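Long-range contact in leucine aminopeptidase 2, chloroplastic (Streptomyces sp. BC16019, PDB 5LHJ), which acts as a manganese-binding M17 metalloaminopeptidase in bottromycin maturation, probably removing unsubstituted N-terminal amino acids from peptides: residues A[262-268]-A[312-318]. Sequence-based numbering, arbitrary orientation.
Sequences GVTFDSG and PLAENMP
With CG anti to the backbone N in Asp266 (chi1 177°) and Asn316 (chi1 -173°), the side chains lie side by side on one face of the sheet, carboxylate and amide planes 21° apart. Asn316 ND2 donates to Asp266 OD1 at 3.0 Å; Gly268 N reaches the same oxygen at 2.9 Å from the carboxylate's opposite face, closing an Asx turn. Asp266 is a ligand of both manganese sites, empty in this chain, and its OD2 pairs with Lys273. Shortening Asp266 to an alanine would probably leave Asn316 ND2 and Gly268 N without their shared acceptor and both metal sites short of a ligand. Parallel strands 255-263 and 306-316 of the catalytic-domain sheet meet here; beyond the corner at Thr264 pairing resumes, Asn316 N giving a nearly straight bond of 2.8 Å to Phe265 O. Asn316 O takes two donors, Ser267 N at 3.0 Å and Ser267 OG at 2.9 Å. Phe265 lies on the opposite face; Met317, past the strand, bends at chi2 and chi3 to set SD at the ring edge, 3.5 Å from CD2, a Met-aromatic contact. A water joins Thr264 OG1 to Glu315 OE2, which salt-bridges Arg324 of a neighbouring subunit; Glu315 OE1 is hydrogen-bonded to Ser234 OG.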
loop_
_atom_site.group_PDB
_atom_site.type_symbol
_atom_site.label_atom_id
_atom_site.label_comp_id
_atom_site.label_asym_id
_atom_site.label_seq_id
_atom_site.Cartn_x
_atom_site.Cartn_y
_atom_site.Cartn_z
ATOM N N GLY A 262 16.255 26.822 -2.674
ATOM C CA GLY A 262 15.459 27.422 -1.607
ATOM C C GLY A 262 13.964 27.162 -1.664
ATOM O O GLY A 262 13.171 28.106 -1.607
ATOM N N VAL A 263 13.559 25.895 -1.711
ATOM C CA VAL A 263 12.128 25.583 -1.668
ATOM C C VAL A 263 11.712 25.599 -0.199
ATOM O O VAL A 263 12.037 24.697 0.554
ATOM C CB VAL A 263 11.777 24.255 -2.383
ATOM C CG1 VAL A 263 10.280 23.968 -2.286
ATOM C CG2 VAL A 263 12.191 24.344 -3.842
ATOM N N THR A 264 11.009 26.654 0.199
ATOM C CA THR A 264 10.672 26.885 1.592
ATOM C C THR A 264 9.586 25.960 2.135
ATOM O O THR A 264 9.538 25.707 3.338
ATOM C CB THR A 264 10.289 28.354 1.845
ATOM O OG1 THR A 264 9.142 28.707 1.060
ATOM C CG2 THR A 264 11.469 29.262 1.467
ATOM N N PHE A 265 8.716 25.471 1.257
ATOM C CA PHE A 265 7.799 24.403 1.610
ATOM C C PHE A 265 7.543 23.557 0.370
ATOM O O PHE A 265 7.178 24.091 -0.674
ATOM C CB PHE A 265 6.481 24.936 2.169
ATOM C CG PHE A 265 5.552 23.843 2.591
ATOM C CD1 PHE A 265 5.813 23.099 3.728
ATOM C CD2 PHE A 265 4.485 23.495 1.793
ATOM C CE1 PHE A 265 4.993 22.042 4.086
ATOM C CE2 PHE A 265 3.644 22.450 2.146
ATOM C CZ PHE A 265 3.903 21.717 3.279
ATOM N N ASP A 266 7.764 22.248 0.494
ATOM C CA ASP A 266 7.540 21.313 -0.595
ATOM C C ASP A 266 6.515 20.247 -0.180
ATOM O O ASP A 266 6.837 19.314 0.562
ATOM C CB ASP A 266 8.859 20.664 -1.003
ATOM C CG ASP A 266 8.687 19.625 -2.081
ATOM O OD1 ASP A 266 7.674 19.670 -2.806
ATOM O OD2 ASP A 266 9.563 18.747 -2.180
ATOM N N SER A 267 5.301 20.381 -0.705
ATOM C CA SER A 267 4.236 19.413 -0.489
ATOM C C SER A 267 4.279 18.250 -1.476
ATOM O O SER A 267 3.453 17.348 -1.361
ATOM C CB SER A 267 2.873 20.091 -0.676
ATOM O OG SER A 267 2.638 20.263 -2.062
ATOM N N GLY A 268 5.155 18.317 -2.479
ATOM C CA GLY A 268 5.142 17.372 -3.598
ATOM C C GLY A 268 4.339 17.852 -4.792
ATOM O O GLY A 268 4.412 17.251 -5.859
ATOM N N PRO A 312 17.251 30.691 -5.767
ATOM C CA PRO A 312 15.835 30.619 -6.140
ATOM C C PRO A 312 14.971 30.134 -4.975
ATOM O O PRO A 312 15.263 29.077 -4.382
ATOM C CB PRO A 312 15.837 29.610 -7.287
ATOM C CG PRO A 312 16.975 28.688 -6.968
ATOM C CD PRO A 312 18.019 29.550 -6.301
ATOM N N LEU A 313 13.929 30.904 -4.660
ATOM C CA LEU A 313 13.075 30.676 -3.495
ATOM C C LEU A 313 11.623 30.511 -3.929
ATOM O O LEU A 313 11.098 31.352 -4.647
ATOM C CB LEU A 313 13.194 31.854 -2.518
ATOM C CG LEU A 313 14.587 32.406 -2.215
ATOM C CD1 LEU A 313 14.490 33.537 -1.200
ATOM C CD2 LEU A 313 15.514 31.342 -1.665
ATOM N N ALA A 314 10.976 29.437 -3.490
ATOM C CA ALA A 314 9.578 29.172 -3.861
ATOM C C ALA A 314 8.941 28.144 -2.946
ATOM O O ALA A 314 9.637 27.449 -2.212
ATOM C CB ALA A 314 9.495 28.698 -5.309
ATOM N N GLU A 315 7.611 28.071 -2.983
ATOM C CA GLU A 315 6.864 26.946 -2.411
ATOM C C GLU A 315 6.356 26.044 -3.539
ATOM O O GLU A 315 6.045 26.532 -4.612
ATOM C CB GLU A 315 5.658 27.408 -1.606
ATOM C CG GLU A 315 5.934 28.170 -0.323
ATOM C CD GLU A 315 4.670 28.395 0.502
ATOM O OE1 GLU A 315 3.542 28.327 -0.055
ATOM O OE2 GLU A 315 4.789 28.648 1.720
ATOM N N ASN A 316 6.278 24.741 -3.283
ATOM C CA ASN A 316 5.671 23.774 -4.209
ATOM C C ASN A 316 4.358 23.274 -3.579
ATOM O O ASN A 316 4.389 22.471 -2.642
ATOM C CB ASN A 316 6.646 22.615 -4.450
ATOM C CG ASN A 316 6.176 21.647 -5.538
ATOM O OD1 ASN A 316 5.358 21.991 -6.381
ATOM N ND2 ASN A 316 6.714 20.442 -5.524
ATOM N N MET A 317 3.218 23.769 -4.069
ATOM C CA MET A 317 1.904 23.505 -3.462
ATOM C C MET A 317 0.909 22.977 -4.495
ATOM O O MET A 317 1.000 23.339 -5.661
ATOM C CB MET A 317 1.325 24.808 -2.873
ATOM C CG MET A 317 2.077 25.413 -1.696
ATOM S SD MET A 317 1.768 24.487 -0.188
ATOM C CE MET A 317 0.405 25.375 0.550
ATOM N N PRO A 318 -0.061 22.139 -4.068
ATOM C CA PRO A 318 -1.180 21.813 -4.950
ATOM C C PRO A 318 -2.198 22.964 -4.945
ATOM O O PRO A 318 -2.366 23.656 -3.931
ATOM C CB PRO A 318 -1.773 20.565 -4.294
ATOM C CG PRO A 318 -1.583 20.822 -2.835
ATOM C CD PRO A 318 -0.309 21.648 -2.700
HETATM O O HOH W 1 7.214 28.766 2.881
#